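Local coordinates for hydroquinone dioxygenase small subunit (Pseudomonas sp., PDB 4ZXA) that forms, with the large subunit that carries the metal site, the two-subunit Fe2+-dependent hydroquinone 1,2-dioxygenase PnpCD, at the interface of chains A and B. Coordinates in Å, arbitrary orientation; residue numbers count along the deposited sequence, not the author numbering. Chains: chain A, Hydroquinone dioxygenase small subunit; chain B, Hydroquinone dioxygenase large subunit.

The interface of chains A and B. Residues chain A 79-80, 105, 153; chain B 238-239.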
ATOM      1  N   HIS A  79     -41.091  -4.614  22.734  1.00 33.54           N
ATOM      2  CA  HIS A  79     -40.444  -3.915  21.615  1.00 33.35           C
ATOM      3  C   HIS A  79     -40.140  -4.890  20.489  1.00 26.74           C
ATOM      4  O   HIS A  79     -40.192  -6.097  20.684  1.00 32.54           O
ATOM      5  CB  HIS A  79     -39.151  -3.286  22.093  1.00 25.10           C
ATOM      6  CG  HIS A  79     -38.244  -4.262  22.756  1.00 26.63           C
ATOM      7  ND1 HIS A  79     -37.543  -5.221  22.054  1.00 27.41           N
ATOM      8  CD2 HIS A  79     -37.945  -4.458  24.063  1.00 28.86           C
ATOM      9  CE1 HIS A  79     -36.839  -5.951  22.899  1.00 30.15           C
ATOM     10  NE2 HIS A  79     -37.070  -5.513  24.126  1.00 27.77           N
ATOM     11  N   ASP A  80     -39.822  -4.375  19.311  1.00 29.58           N
ATOM     12  CA  ASP A  80     -39.387  -5.231  18.209  1.00 23.86           C
ATOM     13  C   ASP A  80     -38.169  -6.101  18.544  1.00 28.26           C
ATOM     14  O   ASP A  80     -37.263  -5.691  19.289  1.00 32.05           O
ATOM     15  CB  ASP A  80     -39.051  -4.386  16.994  1.00 25.91           C
ATOM     16  CG  ASP A  80     -40.273  -3.761  16.366  1.00 29.15           C
ATOM     17  OD1 ASP A  80     -41.369  -4.323  16.540  1.00 27.15           O
ATOM     18  OD2 ASP A  80     -40.134  -2.716  15.690  1.00 30.47           O
ATOM     19  N   GLU A 105     -38.470  -4.432  28.820  1.00 34.30           N
ATOM     20  CA  GLU A 105     -37.552  -4.829  27.764  1.00 33.99           C
ATOM     21  C   GLU A 105     -37.086  -6.261  27.932  1.00 31.74           C
ATOM     22  O   GLU A 105     -37.004  -6.777  29.054  1.00 32.66           O
ATOM     23  CB  GLU A 105     -36.345  -3.889  27.735  1.00 31.46           C
ATOM     24  CG  GLU A 105     -36.710  -2.435  27.497  1.00 33.63           C
ATOM     25  CD  GLU A 105     -35.494  -1.554  27.251  1.00 31.39           C
ATOM     26  OE1 GLU A 105     -34.452  -1.786  27.902  1.00 27.87           O
ATOM     27  OE2 GLU A 105     -35.587  -0.647  26.395  1.00 28.17           O
ATOM     28  N   ILE A 153     -32.985  -7.457  23.674  1.00 21.84           N
ATOM     29  CA  ILE A 153     -32.459  -6.789  24.859  1.00 20.96           C
ATOM     30  C   ILE A 153     -32.369  -7.765  26.024  1.00 24.01           C
ATOM     31  O   ILE A 153     -33.259  -8.578  26.213  1.00 27.05           O
ATOM     32  CB  ILE A 153     -33.356  -5.593  25.238  1.00 23.04           C
ATOM     33  CG1 ILE A 153     -33.416  -4.607  24.062  1.00 25.06           C
ATOM     34  CG2 ILE A 153     -32.881  -4.931  26.537  1.00 23.65           C
ATOM     35  CD1 ILE A 153     -34.292  -3.386  24.303  1.00 28.00           C
TER
ATOM     36  N   CYS B 238     -33.441  -2.503  16.531  1.00 21.33           N
ATOM     37  CA  CYS B 238     -34.051  -2.791  17.820  1.00 22.65           C
ATOM     38  C   CYS B 238     -33.658  -1.688  18.822  1.00 23.30           C
ATOM     39  O   CYS B 238     -32.707  -1.841  19.609  1.00 22.33           O
ATOM     40  CB  CYS B 238     -33.614  -4.171  18.319  1.00 20.81           C
ATOM     41  SG  CYS B 238     -34.141  -4.565  20.005  1.00 28.39           S
ATOM     42  N   LYS B 239     -34.384  -0.574  18.775  1.00 23.09           N
ATOM     43  CA  LYS B 239     -34.007   0.623  19.524  1.00 20.47           C
ATOM     44  C   LYS B 239     -32.586   1.078  19.142  1.00 23.41           C
ATOM     45  O   LYS B 239     -32.312   1.305  17.963  1.00 20.63           O
ATOM     46  CB  LYS B 239     -34.148   0.380  21.029  1.00 21.49           C
ATOM     47  CG  LYS B 239     -35.592   0.137  21.454  1.00 27.19           C
ATOM     48  CD  LYS B 239     -35.836   0.416  22.934  1.00 31.43           C
ATOM     49  CE  LYS B 239     -37.250  -0.032  23.336  1.00 39.05           C
ATOM     50  NZ  LYS B 239     -37.662   0.413  24.705  1.00 32.89           N
TER
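The imidazole of A:His79 is the flat group of this heteromeric contact, and B:Cys238 SG and A:Ile153 CD1 share one of its faces. The sulfur stands above the ring plane but off toward the ND1 side, 4.0 Å from A:His79 ND1, while the tip of A:Ile153 rides over the same face, displaced toward the rim. A:Glu105 CA faces the rim, level with the ring. The ring's rotation is fixed at another point of the rim: A:His79 ND1 donates to A:Asp80 O at 2.8 Å. This bond is nearly straight (168° at H) and runs within the imidazole plane, although it reaches the oxygen from above the carbonyl plane. The ring swings in between N and C of its own backbone (chi1 54°), a turn that brings ND1 to the next residue's carbonyl.

That same oxygen faces the partner. The thiol of B:Cys238 is held anti to its backbone N (chi1 173°). B:Cys238 SG points toward A:Asp80 O at 3.4 Å, at most a weak hydrogen bond. It also has A:Ile153 CG1 at 4.1 Å, and thus fits between a polar carbonyl and an aliphatic branch.

B:Lys239, the main contributor of buried surface from chain B, illustrates a general principle: a long basic chain can pack its carbons against one residue while its tip pairs with the charge of another. Extended, it passes A:His79, and B:Lys239 CE lies 4.0 Å from A:His79 CB. It ends in a salt bridge and hydrogen bond from B:Lys239 NZ to A:Glu105 OE2 at 2.9 Å. The carboxylate offers its anti lone pair, away from the other oxygen.

In chain B the pair lies at the end of strand 236-238 and the loop leading to strand 241-249. In chain A, A:Ile153 closes strand 145-153, while A:His79, A:Asp80 and A:Glu105 come from loops, so the patch is one part of the interface between the cupin-family small subunit and the large subunit within the deposited assembly.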